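PDB 1ZBS: hypothetical protein PG1100 from Porphyromonas gingivalis, which is of unknown function but probably phosphorylates N-acetylglucosamine at the expense of ATP, as a putative sugar kinase of the ASKHA superfamily. Local coordinates for residues W14-E19 and G24-S29; Q55-I60 and S84-C89; Y64-G69 and Q276-N281. All coordinates share one frame; numbering follows the deposited sequence.

Interaction 1. Residues W14-E19 and G24-S29; sequences WCIAKE and GRFQTS
The indole of Trp-14 receives the methyl CG2 of Thr-28 at its edge, close to the ring plane, with CD1 of Trp-14 3.3 Å from CG2 of Thr-28. Against the Phe-26 ring, CG1 of Ile-16 packs 3.7 Å from CZ of Phe-26, and Trp-14 CB approaches Phe-26 CD1 obliquely at 3.7 Å. On the other side of the sheet, Arg-25 turns the edge of its guanidinium toward the carbonyl O of Trp-14, though its strongest polar partner is Asp-13, by a salt bridge through NH2. The bend of the Arg-25 chain at chi2 (56°) brings its CD back to 3.7 Å from Cys-15 CB and 3.2 Å from Trp-14 O. Gly-24 suits its place because Ile-16 CB crowds the position a side chain would take. This is a beta hairpin at the margin of the sheet, whose aromatic face packs on helix 38-53. Ile-16 and Gly-24 tie the strands both ways, Ile-16 N to Gly-24 O and Gly-24 N to Ile-16 O each at 3.0 Å, whereas the bonds between Trp-14 and Phe-26 are weak; Trp-14 NE1 is buried with no partner in the model, probably at some energetic cost.

Interaction 2. Residues Q55-I60 and S84-C89; sequences QKASSI and SMLPHC
Leu-86 and Cys-89, the ends of a type I beta turn closed by Cys-89 N to Leu-86 O at 3.1 Å, lie against Ala-57 and Ile-60 of a loop whose residues 57-59 have helical angles without regular helical bonding. Leu-86 and Ile-60 share most of the contact. The branch CD1 of Leu-86, set by an unusual chi2 of -29°, touches both the carbonyl O of Ala-57, at 3.6 Å, and the methyl CB of Ala-57, at 4.1 Å. The short side chain of Ala-57 suits this spot, since it lets the leucine branch come up to the backbone carbonyl. Both segments are connections leading into adjacent parallel strands: 55-60 takes the chain from helix 38-53 into strand 62-67, while the turn at 86-89 follows helix 75-85 and leads into strand 91-95, completing a beta-alpha-beta crossover. Pro-87 fits the second place of the turn, where its ring favours the phi of -64° that a type I turn needs. Ile-60 turns its beta carbon toward the turn, 4.5 Å from Leu-86 CG, while the rest of its side chain leads away to Ile-53 and Leu-3 in the core. Its branch CG2 meets the sulfur of Cys-89 at 4.2 Å, and this small, weakly polar thiol packs beside the carbonyl O of Ile-60 (SG of Cys-89 to O of Ile-60 3.9 Å).

Interaction 3. Residues Y64-G69 and Q276-N281; sequences YFYGAG and QYHHNN
The hydroxyl OH of Tyr-66 is gripped twice, by NE2 of His-278 at 2.7 Å and by Arg-103 NH2 from helix 97-105. The tyrosine and histidine come from opposite directions and meet rim to rim, NE2 lying near the plane of the Tyr-66 ring. Tyr-64 approaches differently: its ring stacks face to face on the imidazole, with centroids of Tyr-64 and His-278 3.8 Å apart and planes at 20°, and ND1 sits over the centre of the phenol ring. Tyr-277 sets its edge, CD2, over the opposite face, 3.4 Å above the His-278 ring plane, so the two faces are covered in different ways. With chi1 at -65°, the His-278 ring reaches from the helix into this slot. A water bonds ND1 of His-278 at 3.1 Å, donates to the carbonyl O of Asn-281 at 2.6 Å and reaches Tyr-64 OH weakly. Histidine suits the place because it is flat enough to stack and has two nitrogens at its edge, NE2 for Tyr-66 OH and ND1 for the water; with both engaged, its rotation is probably fixed. The axes of strand 64-67 and helix 276-280, parts of strand 62-67 and helix 271-280, make an angle of 141°, and the aromatic cluster between them is bordered by Ile-2 of strand 2-7, Glu-93 and Ala-95 of strand 91-95, and Arg-103.

All three interactions gather about the five-stranded mixed sheet of the N-terminal domain, the kind of core expected of the ASKHA fold. Along the chain interaction 1 closes first, after which the segments of interactions 2 and 3 alternate. Centres of interactions 1 and 2 lie about 13 Å apart, those of 1 and 3 about 12 Å, and those of 2 and 3 about 18 Å. Ile-16 links the hairpin to interaction 2 by touching Lys-56 and Ile-60, while Trp-14 meets Phe-65 of interaction 3; interactions 2 and 3 merely adjoin in sequence. Helix 38-53 packs on one sheet face and helix 271-280 on the other, so the chain's end covers the domain built mainly from its first part.

Interaction 1. Residues W14-E19 and G24-S29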
ATOM      1  N   TRP A  14      -6.787 -18.671  22.614  1.00 47.27           N
ATOM      2  CA  TRP A  14      -7.465 -19.918  22.941  1.00 44.97           C
ATOM      3  C   TRP A  14      -8.112 -19.896  24.324  1.00 46.88           C
ATOM      4  O   TRP A  14      -7.683 -19.158  25.222  1.00 46.96           O
ATOM      5  CB  TRP A  14      -6.488 -21.098  22.900  1.00 41.53           C
ATOM      6  CG  TRP A  14      -5.933 -21.429  21.557  1.00 39.24           C
ATOM      7  CD1 TRP A  14      -4.760 -20.988  21.021  1.00 38.13           C
ATOM      8  CD2 TRP A  14      -6.516 -22.301  20.581  1.00 38.08           C
ATOM      9  NE1 TRP A  14      -4.570 -21.539  19.771  1.00 36.66           N
ATOM     10  CE2 TRP A  14      -5.635 -22.347  19.476  1.00 37.66           C
ATOM     11  CE3 TRP A  14      -7.696 -23.050  20.534  1.00 37.54           C
ATOM     12  CZ2 TRP A  14      -5.898 -23.112  18.337  1.00 37.14           C
ATOM     13  CZ3 TRP A  14      -7.961 -23.816  19.397  1.00 37.84           C
ATOM     14  CH2 TRP A  14      -7.063 -23.838  18.315  1.00 37.92           C
ATOM     15  N   CYS A  15      -9.142 -20.724  24.492  1.00 47.22           N
ATOM     16  CA  CYS A  15      -9.837 -20.844  25.769  1.00 46.63           C
ATOM     17  C   CYS A  15     -10.548 -22.178  25.930  1.00 45.81           C
ATOM     18  O   CYS A  15     -11.284 -22.620  25.048  1.00 44.27           O
ATOM     19  CB  CYS A  15     -10.858 -19.722  25.955  1.00 46.48           C
ATOM     20  SG  CYS A  15     -11.973 -19.999  27.372  1.00 48.28           S
ATOM     21  N   ILE A  16     -10.304 -22.821  27.065  1.00 46.02           N
ATOM     22  CA  ILE A  16     -10.943 -24.086  27.383  1.00 46.10           C
ATOM     23  C   ILE A  16     -12.062 -23.736  28.357  1.00 45.34           C
ATOM     24  O   ILE A  16     -11.805 -23.393  29.508  1.00 44.78           O
ATOM     25  CB  ILE A  16      -9.957 -25.069  28.052  1.00 46.25           C
ATOM     26  CG1 ILE A  16      -8.864 -25.469  27.061  1.00 47.35           C
ATOM     27  CG2 ILE A  16     -10.694 -26.308  28.524  1.00 47.63           C
ATOM     28  CD1 ILE A  16      -7.877 -26.475  27.618  1.00 47.50           C
ATOM     29  N   ALA A  17     -13.300 -23.801  27.882  1.00 45.37           N
ATOM     30  CA  ALA A  17     -14.458 -23.477  28.708  1.00 45.93           C
ATOM     31  C   ALA A  17     -15.298 -24.706  29.054  1.00 47.06           C
ATOM     32  O   ALA A  17     -15.236 -25.735  28.379  1.00 46.22           O
ATOM     33  CB  ALA A  17     -15.328 -22.444  27.993  1.00 43.50           C
ATOM     34  N   LYS A  18     -16.091 -24.579  30.113  1.00 49.65           N
ATOM     35  CA  LYS A  18     -16.973 -25.645  30.562  1.00 49.97           C
ATOM     36  C   LYS A  18     -18.241 -24.966  31.040  1.00 49.89           C
ATOM     37  O   LYS A  18     -18.210 -24.183  31.992  1.00 49.43           O
ATOM     38  CB  LYS A  18     -16.348 -26.418  31.723  1.00 51.90           C
ATOM     39  CG  LYS A  18     -17.053 -27.733  32.066  1.00 54.48           C
ATOM     40  CD  LYS A  18     -16.728 -28.153  33.498  1.00 55.61           C
ATOM     41  CE  LYS A  18     -16.996 -29.630  33.756  1.00 56.99           C
ATOM     42  NZ  LYS A  18     -15.987 -30.523  33.105  1.00 56.86           N
ATOM     43  N   GLU A  19     -19.349 -25.251  30.364  1.00 48.62           N
ATOM     44  CA  GLU A  19     -20.644 -24.670  30.709  1.00 48.29           C
ATOM     45  C   GLU A  19     -20.581 -23.156  30.924  1.00 47.68           C
ATOM     46  O   GLU A  19     -20.880 -22.659  32.012  1.00 50.85           O
ATOM     47  CB  GLU A  19     -21.215 -25.344  31.962  1.00 50.23           C
ATOM     48  CG  GLU A  19     -22.420 -26.250  31.686  1.00 53.59           C
ATOM     49  CD  GLU A  19     -22.031 -27.669  31.279  1.00 56.05           C
ATOM     50  OE1 GLU A  19     -21.741 -28.498  32.183  1.00 57.76           O
ATOM     51  OE2 GLU A  19     -22.002 -27.959  30.052  1.00 60.20           O
ATOM     52  N   GLY A  24      -9.459 -22.456  31.048  1.00 48.47           N
ATOM     53  CA  GLY A  24      -8.150 -22.251  30.447  1.00 50.17           C
ATOM     54  C   GLY A  24      -8.153 -21.063  29.494  1.00 51.42           C
ATOM     55  O   GLY A  24      -9.196 -20.699  28.950  1.00 52.23           O
ATOM     56  N   ARG A  25      -6.988 -20.453  29.293  1.00 47.87           N
ATOM     57  CA  ARG A  25      -6.857 -19.303  28.409  1.00 48.78           C
ATOM     58  C   ARG A  25      -5.383 -19.264  27.959  1.00 51.49           C
ATOM     59  O   ARG A  25      -4.509 -18.766  28.673  1.00 51.33           O
ATOM     60  CB  ARG A  25      -7.292 -18.037  29.181  1.00 46.76           C
ATOM     61  CG  ARG A  25      -7.655 -16.783  28.358  1.00 43.80           C
ATOM     62  CD  ARG A  25      -8.762 -16.985  27.300  1.00 42.92           C
ATOM     63  NE  ARG A  25      -8.959 -15.770  26.489  1.00 38.91           N
ATOM     64  CZ  ARG A  25      -9.604 -14.679  26.904  1.00 38.05           C
ATOM     65  NH1 ARG A  25     -10.133 -14.646  28.122  1.00 38.05           N
ATOM     66  NH2 ARG A  25      -9.686 -13.601  26.121  1.00 31.65           N
ATOM     67  N   PHE A  26      -5.119 -19.835  26.781  1.00 56.52           N
ATOM     68  CA  PHE A  26      -3.764 -19.910  26.218  1.00 59.45           C
ATOM     69  C   PHE A  26      -3.493 -18.744  25.285  1.00 59.50           C
ATOM     70  O   PHE A  26      -4.388 -17.964  24.965  1.00 60.01           O
ATOM     71  CB  PHE A  26      -3.585 -21.213  25.427  1.00 59.60           C
ATOM     72  CG  PHE A  26      -4.168 -22.410  26.105  1.00 65.52           C
ATOM     73  CD1 PHE A  26      -4.893 -23.347  25.381  1.00 67.28           C
ATOM     74  CD2 PHE A  26      -4.012 -22.592  27.479  1.00 68.55           C
ATOM     75  CE1 PHE A  26      -5.462 -24.445  26.011  1.00 68.70           C
ATOM     76  CE2 PHE A  26      -4.574 -23.685  28.124  1.00 68.98           C
ATOM     77  CZ  PHE A  26      -5.301 -24.614  27.391  1.00 68.70           C
ATOM     78  N   GLN A  27      -2.253 -18.651  24.825  1.00 58.14           N
ATOM     79  CA  GLN A  27      -1.851 -17.576  23.930  1.00 58.49           C
ATOM     80  C   GLN A  27      -0.839 -18.108  22.918  1.00 58.92           C
ATOM     81  O   GLN A  27       0.330 -18.287  23.250  1.00 60.17           O
ATOM     82  CB  GLN A  27      -1.201 -16.451  24.746  1.00 60.17           C
ATOM     83  CG  GLN A  27      -1.495 -15.035  24.270  1.00 57.80           C
ATOM     84  CD  GLN A  27      -2.825 -14.519  24.801  1.00 59.27           C
ATOM     85  OE1 GLN A  27      -3.888 -14.769  24.218  1.00 61.47           O
ATOM     86  NE2 GLN A  27      -2.772 -13.803  25.924  1.00 61.46           N
ATOM     87  N   THR A  28      -1.286 -18.377  21.697  1.00 60.84           N
ATOM     88  CA  THR A  28      -0.381 -18.856  20.662  1.00 61.80           C
ATOM     89  C   THR A  28      -0.361 -17.809  19.560  1.00 62.18           C
ATOM     90  O   THR A  28      -0.736 -16.660  19.792  1.00 62.00           O
ATOM     91  CB  THR A  28      -0.842 -20.201  20.066  1.00 61.18           C
ATOM     92  OG1 THR A  28       0.178 -20.706  19.197  1.00 65.14           O
ATOM     93  CG2 THR A  28      -2.112 -20.023  19.265  1.00 59.58           C
ATOM     94  N   SER A  29       0.058 -18.191  18.361  1.00 62.09           N
ATOM     95  CA  SER A  29       0.104 -17.220  17.281  1.00 64.06           C
ATOM     96  C   SER A  29      -0.218 -17.798  15.913  1.00 64.19           C
ATOM     97  O   SER A  29      -0.420 -19.004  15.757  1.00 64.84           O
ATOM     98  CB  SER A  29       1.484 -16.555  17.247  1.00 64.07           C
ATOM     99  OG  SER A  29       1.800 -15.966  18.498  1.00 63.89           O
TER

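Interaction 2. Residues Q55-I60 and S84-C89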
ATOM      1  N   GLN A  55      -3.266 -31.737  29.103  1.00 50.07           N
ATOM      2  CA  GLN A  55      -3.723 -32.082  30.447  1.00 50.06           C
ATOM      3  C   GLN A  55      -5.175 -32.525  30.315  1.00 49.47           C
ATOM      4  O   GLN A  55      -5.520 -33.675  30.578  1.00 52.38           O
ATOM      5  CB  GLN A  55      -3.655 -30.854  31.363  1.00 50.77           C
ATOM      6  CG  GLN A  55      -3.012 -31.095  32.731  1.00 49.68           C
ATOM      7  CD  GLN A  55      -3.566 -32.326  33.438  1.00 50.85           C
ATOM      8  OE1 GLN A  55      -3.373 -33.458  32.974  1.00 50.26           O
ATOM      9  NE2 GLN A  55      -4.253 -32.116  34.566  1.00 48.84           N
ATOM     10  N   LYS A  56      -6.029 -31.599  29.903  1.00 48.61           N
ATOM     11  CA  LYS A  56      -7.432 -31.925  29.727  1.00 46.70           C
ATOM     12  C   LYS A  56      -7.657 -32.122  28.247  1.00 46.05           C
ATOM     13  O   LYS A  56      -8.742 -31.857  27.735  1.00 45.67           O
ATOM     14  CB  LYS A  56      -8.315 -30.797  30.228  1.00 47.23           C
ATOM     15  CG  LYS A  56      -7.947 -29.472  29.636  1.00 43.29           C
ATOM     16  CD  LYS A  56      -7.186 -28.662  30.636  1.00 44.04           C
ATOM     17  CE  LYS A  56      -8.117 -28.107  31.692  1.00 45.02           C
ATOM     18  NZ  LYS A  56      -7.337 -27.094  32.475  1.00 48.97           N
ATOM     19  N   ALA A  57      -6.618 -32.585  27.565  1.00 46.36           N
ATOM     20  CA  ALA A  57      -6.697 -32.821  26.133  1.00 46.77           C
ATOM     21  C   ALA A  57      -7.736 -33.885  25.809  1.00 46.77           C
ATOM     22  O   ALA A  57      -8.258 -33.936  24.697  1.00 45.68           O
ATOM     23  CB  ALA A  57      -5.333 -33.245  25.603  1.00 45.86           C
ATOM     24  N   SER A  58      -8.037 -34.734  26.784  1.00 47.86           N
ATOM     25  CA  SER A  58      -9.010 -35.800  26.579  1.00 49.77           C
ATOM     26  C   SER A  58     -10.412 -35.377  27.022  1.00 50.17           C
ATOM     27  O   SER A  58     -11.399 -36.074  26.772  1.00 49.79           O
ATOM     28  CB  SER A  58      -8.557 -37.053  27.332  1.00 50.14           C
ATOM     29  OG  SER A  58      -8.179 -36.737  28.656  1.00 50.89           O
ATOM     30  N   SER A  59     -10.476 -34.219  27.674  1.00 51.50           N
ATOM     31  CA  SER A  59     -11.727 -33.652  28.159  1.00 51.39           C
ATOM     32  C   SER A  59     -12.361 -32.779  27.075  1.00 51.30           C
ATOM     33  O   SER A  59     -13.497 -32.326  27.220  1.00 51.49           O
ATOM     34  CB  SER A  59     -11.472 -32.800  29.407  1.00 53.16           C
ATOM     35  OG  SER A  59     -10.824 -33.549  30.425  1.00 55.27           O
ATOM     36  N   ILE A  60     -11.623 -32.539  25.993  1.00 50.18           N
ATOM     37  CA  ILE A  60     -12.129 -31.721  24.900  1.00 48.78           C
ATOM     38  C   ILE A  60     -13.106 -32.515  24.053  1.00 46.98           C
ATOM     39  O   ILE A  60     -12.707 -33.359  23.250  1.00 45.89           O
ATOM     40  CB  ILE A  60     -11.000 -31.224  23.995  1.00 49.39           C
ATOM     41  CG1 ILE A  60      -9.968 -30.460  24.817  1.00 49.85           C
ATOM     42  CG2 ILE A  60     -11.580 -30.335  22.902  1.00 50.18           C
ATOM     43  CD1 ILE A  60     -10.527 -29.279  25.574  1.00 50.71           C
ATOM     44  N   SER A  84      -6.455 -34.028  14.004  1.00 53.99           N
ATOM     45  CA  SER A  84      -5.315 -34.898  14.265  1.00 54.48           C
ATOM     46  C   SER A  84      -4.706 -34.516  15.611  1.00 54.97           C
ATOM     47  O   SER A  84      -3.994 -35.305  16.238  1.00 54.06           O
ATOM     48  CB  SER A  84      -4.268 -34.775  13.151  1.00 57.00           C
ATOM     49  OG  SER A  84      -4.750 -35.339  11.938  1.00 57.52           O
HETATM   50  N   MSE A  85      -4.988 -33.299  16.057  1.00 54.98           N
HETATM   51  CA  MSE A  85      -4.492 -32.844  17.346  1.00 56.59           C
HETATM   52  C   MSE A  85      -5.265 -33.603  18.424  1.00 55.12           C
HETATM   53  O   MSE A  85      -4.670 -34.203  19.316  1.00 56.05           O
HETATM   54  CB  MSE A  85      -4.701 -31.335  17.491  1.00 59.59           C
HETATM   55  CG  MSE A  85      -4.301 -30.794  18.850  1.00 63.62           C
HETATM   56 SE   MSE A  85      -4.161 -28.874  18.854  1.00 67.93          SE
HETATM   57  CE  MSE A  85      -6.024 -28.423  19.113  1.00 67.07           C
ATOM     58  N   LEU A  86      -6.591 -33.563  18.338  1.00 53.17           N
ATOM     59  CA  LEU A  86      -7.444 -34.288  19.276  1.00 52.60           C
ATOM     60  C   LEU A  86      -8.290 -35.235  18.436  1.00 51.68           C
ATOM     61  O   LEU A  86      -9.422 -34.914  18.064  1.00 49.13           O
ATOM     62  CB  LEU A  86      -8.356 -33.347  20.073  1.00 52.79           C
ATOM     63  CG  LEU A  86      -7.789 -32.350  21.090  1.00 53.87           C
ATOM     64  CD1 LEU A  86      -6.498 -32.886  21.681  1.00 52.33           C
ATOM     65  CD2 LEU A  86      -7.561 -31.005  20.424  1.00 55.40           C
ATOM     66  N   PRO A  87      -7.733 -36.415  18.111  1.00 51.15           N
ATOM     67  CA  PRO A  87      -8.387 -37.454  17.306  1.00 50.63           C
ATOM     68  C   PRO A  87      -9.631 -38.033  17.963  1.00 50.29           C
ATOM     69  O   PRO A  87     -10.460 -38.669  17.302  1.00 47.79           O
ATOM     70  CB  PRO A  87      -7.280 -38.490  17.123  1.00 50.86           C
ATOM     71  CG  PRO A  87      -6.487 -38.357  18.390  1.00 51.20           C
ATOM     72  CD  PRO A  87      -6.396 -36.859  18.555  1.00 50.57           C
ATOM     73  N   HIS A  88      -9.768 -37.816  19.268  1.00 48.87           N
ATOM     74  CA  HIS A  88     -10.934 -38.338  19.974  1.00 48.68           C
ATOM     75  C   HIS A  88     -11.974 -37.264  20.245  1.00 48.94           C
ATOM     76  O   HIS A  88     -12.880 -37.456  21.053  1.00 49.54           O
ATOM     77  CB  HIS A  88     -10.505 -39.019  21.274  1.00 48.14           C
ATOM     78  CG  HIS A  88      -9.571 -40.170  21.051  1.00 46.42           C
ATOM     79  ND1 HIS A  88      -9.865 -41.202  20.184  1.00 44.22           N
ATOM     80  CD2 HIS A  88      -8.329 -40.423  21.532  1.00 44.37           C
ATOM     81  CE1 HIS A  88      -8.846 -42.040  20.137  1.00 45.33           C
ATOM     82  NE2 HIS A  88      -7.900 -41.590  20.947  1.00 44.85           N
ATOM     83  N   CYS A  89     -11.842 -36.136  19.555  1.00 48.57           N
ATOM     84  CA  CYS A  89     -12.783 -35.038  19.702  1.00 50.67           C
ATOM     85  C   CYS A  89     -14.053 -35.367  18.920  1.00 52.05           C
ATOM     86  O   CYS A  89     -13.981 -35.877  17.804  1.00 53.92           O
ATOM     87  CB  CYS A  89     -12.178 -33.745  19.164  1.00 49.93           C
ATOM     88  SG  CYS A  89     -13.189 -32.301  19.537  1.00 47.63           S
TER

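Interaction 3. Residues Y64-G69 and Q276-N281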
ATOM      1  N   TYR A  64     -14.124 -25.217  18.546  1.00 39.26           N
ATOM      2  CA  TYR A  64     -14.666 -24.201  17.646  1.00 40.65           C
ATOM      3  C   TYR A  64     -13.566 -23.175  17.357  1.00 39.76           C
ATOM      4  O   TYR A  64     -13.108 -22.454  18.250  1.00 37.72           O
ATOM      5  CB  TYR A  64     -15.878 -23.499  18.278  1.00 40.17           C
ATOM      6  CG  TYR A  64     -16.971 -24.434  18.745  1.00 40.80           C
ATOM      7  CD1 TYR A  64     -17.031 -24.862  20.071  1.00 41.49           C
ATOM      8  CD2 TYR A  64     -17.953 -24.883  17.864  1.00 41.10           C
ATOM      9  CE1 TYR A  64     -18.051 -25.712  20.512  1.00 41.84           C
ATOM     10  CE2 TYR A  64     -18.972 -25.732  18.289  1.00 41.97           C
ATOM     11  CZ  TYR A  64     -19.020 -26.142  19.616  1.00 42.59           C
ATOM     12  OH  TYR A  64     -20.046 -26.963  20.042  1.00 42.81           O
ATOM     13  N   PHE A  65     -13.146 -23.132  16.099  1.00 40.58           N
ATOM     14  CA  PHE A  65     -12.088 -22.236  15.670  1.00 40.17           C
ATOM     15  C   PHE A  65     -12.601 -21.132  14.763  1.00 39.14           C
ATOM     16  O   PHE A  65     -13.384 -21.374  13.845  1.00 37.62           O
ATOM     17  CB  PHE A  65     -10.999 -23.039  14.954  1.00 41.94           C
ATOM     18  CG  PHE A  65      -9.774 -22.241  14.634  1.00 42.65           C
ATOM     19  CD1 PHE A  65      -9.691 -21.511  13.451  1.00 43.03           C
ATOM     20  CD2 PHE A  65      -8.714 -22.194  15.535  1.00 43.38           C
ATOM     21  CE1 PHE A  65      -8.569 -20.741  13.171  1.00 44.31           C
ATOM     22  CE2 PHE A  65      -7.585 -21.428  15.268  1.00 44.91           C
ATOM     23  CZ  PHE A  65      -7.510 -20.699  14.084  1.00 46.14           C
ATOM     24  N   TYR A  66     -12.155 -19.916  15.043  1.00 39.83           N
ATOM     25  CA  TYR A  66     -12.530 -18.747  14.266  1.00 42.62           C
ATOM     26  C   TYR A  66     -11.245 -18.022  13.894  1.00 45.23           C
ATOM     27  O   TYR A  66     -10.445 -17.675  14.767  1.00 44.60           O
ATOM     28  CB  TYR A  66     -13.416 -17.828  15.104  1.00 41.70           C
ATOM     29  CG  TYR A  66     -14.751 -18.431  15.464  1.00 40.66           C
ATOM     30  CD1 TYR A  66     -15.757 -18.554  14.508  1.00 40.12           C
ATOM     31  CD2 TYR A  66     -15.012 -18.880  16.763  1.00 40.03           C
ATOM     32  CE1 TYR A  66     -16.994 -19.103  14.831  1.00 39.76           C
ATOM     33  CE2 TYR A  66     -16.247 -19.433  17.099  1.00 39.82           C
ATOM     34  CZ  TYR A  66     -17.235 -19.539  16.123  1.00 39.19           C
ATOM     35  OH  TYR A  66     -18.460 -20.069  16.437  1.00 38.29           O
ATOM     36  N   GLY A  67     -11.036 -17.799  12.601  1.00 46.92           N
ATOM     37  CA  GLY A  67      -9.829 -17.110  12.174  1.00 50.49           C
ATOM     38  C   GLY A  67      -9.894 -16.564  10.764  1.00 51.90           C
ATOM     39  O   GLY A  67     -10.595 -17.110   9.909  1.00 51.95           O
ATOM     40  N   ALA A  68      -9.164 -15.482  10.518  1.00 53.58           N
ATOM     41  CA  ALA A  68      -9.137 -14.875   9.192  1.00 55.24           C
ATOM     42  C   ALA A  68      -8.402 -15.815   8.241  1.00 56.31           C
ATOM     43  O   ALA A  68      -7.305 -16.279   8.547  1.00 57.09           O
ATOM     44  CB  ALA A  68      -8.432 -13.524   9.247  1.00 55.63           C
ATOM     45  N   GLY A  69      -9.012 -16.096   7.094  1.00 56.53           N
ATOM     46  CA  GLY A  69      -8.399 -16.986   6.123  1.00 56.45           C
ATOM     47  C   GLY A  69      -9.102 -18.331   6.105  1.00 57.13           C
ATOM     48  O   GLY A  69      -8.844 -19.182   5.253  1.00 56.22           O
ATOM     49  N   GLN A 276     -20.119 -17.623  25.842  1.00 39.75           N
ATOM     50  CA  GLN A 276     -21.545 -17.686  26.126  1.00 41.90           C
ATOM     51  C   GLN A 276     -22.310 -18.242  24.924  1.00 42.12           C
ATOM     52  O   GLN A 276     -23.313 -18.932  25.093  1.00 42.20           O
ATOM     53  CB  GLN A 276     -22.090 -16.302  26.500  1.00 44.19           C
ATOM     54  CG  GLN A 276     -21.659 -15.800  27.881  1.00 49.59           C
ATOM     55  CD  GLN A 276     -22.052 -16.741  29.028  1.00 51.75           C
ATOM     56  OE1 GLN A 276     -21.499 -17.835  29.165  1.00 54.49           O
ATOM     57  NE2 GLN A 276     -23.010 -16.313  29.853  1.00 50.97           N
ATOM     58  N   TYR A 277     -21.828 -17.955  23.716  1.00 41.04           N
ATOM     59  CA  TYR A 277     -22.490 -18.428  22.508  1.00 40.80           C
ATOM     60  C   TYR A 277     -22.528 -19.952  22.436  1.00 41.09           C
ATOM     61  O   TYR A 277     -23.588 -20.545  22.273  1.00 42.76           O
ATOM     62  CB  TYR A 277     -21.791 -17.898  21.257  1.00 38.17           C
ATOM     63  CG  TYR A 277     -22.384 -18.466  19.990  1.00 37.26           C
ATOM     64  CD1 TYR A 277     -23.451 -17.836  19.351  1.00 37.20           C
ATOM     65  CD2 TYR A 277     -21.927 -19.679  19.468  1.00 37.62           C
ATOM     66  CE1 TYR A 277     -24.052 -18.401  18.227  1.00 38.81           C
ATOM     67  CE2 TYR A 277     -22.521 -20.254  18.349  1.00 38.34           C
ATOM     68  CZ  TYR A 277     -23.582 -19.611  17.736  1.00 39.23           C
ATOM     69  OH  TYR A 277     -24.179 -20.183  16.643  1.00 41.79           O
ATOM     70  N   HIS A 278     -21.362 -20.580  22.534  1.00 41.82           N
ATOM     71  CA  HIS A 278     -21.280 -22.031  22.481  1.00 43.11           C
ATOM     72  C   HIS A 278     -21.733 -22.654  23.791  1.00 44.70           C
ATOM     73  O   HIS A 278     -21.526 -23.841  24.035  1.00 46.00           O
ATOM     74  CB  HIS A 278     -19.856 -22.461  22.139  1.00 40.04           C
ATOM     75  CG  HIS A 278     -19.426 -22.035  20.773  1.00 38.84           C
ATOM     76  ND1 HIS A 278     -19.918 -22.617  19.624  1.00 34.98           N
ATOM     77  CD2 HIS A 278     -18.610 -21.034  20.365  1.00 35.28           C
ATOM     78  CE1 HIS A 278     -19.427 -21.993  18.570  1.00 36.67           C
ATOM     79  NE2 HIS A 278     -18.631 -21.027  18.993  1.00 36.30           N
ATOM     80  N   HIS A 279     -22.346 -21.839  24.638  1.00 45.33           N
ATOM     81  CA  HIS A 279     -22.859 -22.312  25.910  1.00 47.12           C
ATOM     82  C   HIS A 279     -24.374 -22.324  25.792  1.00 47.64           C
ATOM     83  O   HIS A 279     -25.054 -23.060  26.501  1.00 47.55           O
ATOM     84  CB  HIS A 279     -22.447 -21.378  27.047  1.00 48.56           C
ATOM     85  CG  HIS A 279     -23.066 -21.729  28.365  1.00 52.39           C
ATOM     86  ND1 HIS A 279     -23.538 -20.773  29.242  1.00 53.82           N
ATOM     87  CD2 HIS A 279     -23.280 -22.924  28.961  1.00 53.05           C
ATOM     88  CE1 HIS A 279     -24.017 -21.367  30.319  1.00 53.96           C
ATOM     89  NE2 HIS A 279     -23.872 -22.672  30.176  1.00 54.15           N
ATOM     90  N   ASN A 280     -24.891 -21.503  24.878  1.00 47.93           N
ATOM     91  CA  ASN A 280     -26.330 -21.398  24.658  1.00 49.21           C
ATOM     92  C   ASN A 280     -26.741 -21.882  23.271  1.00 50.13           C
ATOM     93  O   ASN A 280     -27.931 -21.920  22.951  1.00 51.12           O
ATOM     94  CB  ASN A 280     -26.795 -19.948  24.816  1.00 47.55           C
ATOM     95  CG  ASN A 280     -26.316 -19.312  26.099  1.00 46.28           C
ATOM     96  OD1 ASN A 280     -26.308 -19.939  27.155  1.00 46.68           O
ATOM     97  ND2 ASN A 280     -25.930 -18.047  26.016  1.00 47.33           N
ATOM     98  N   ASN A 281     -25.755 -22.235  22.448  1.00 50.21           N
ATOM     99  CA  ASN A 281     -26.010 -22.713  21.086  1.00 50.69           C
ATOM    100  C   ASN A 281     -25.227 -23.976  20.786  1.00 51.56           C
ATOM    101  O   ASN A 281     -24.504 -24.051  19.781  1.00 54.72           O
ATOM    102  CB  ASN A 281     -25.627 -21.660  20.046  1.00 51.35           C
ATOM    103  CG  ASN A 281     -26.313 -20.339  20.272  1.00 49.61           C
ATOM    104  OD1 ASN A 281     -25.858 -19.517  21.065  1.00 51.31           O
ATOM    105  ND2 ASN A 281     -27.417 -20.123  19.575  1.00 50.64           N
TER
HETATM  106  O   HOH W   1     -22.068 -24.663  20.382  1.00 41.00           O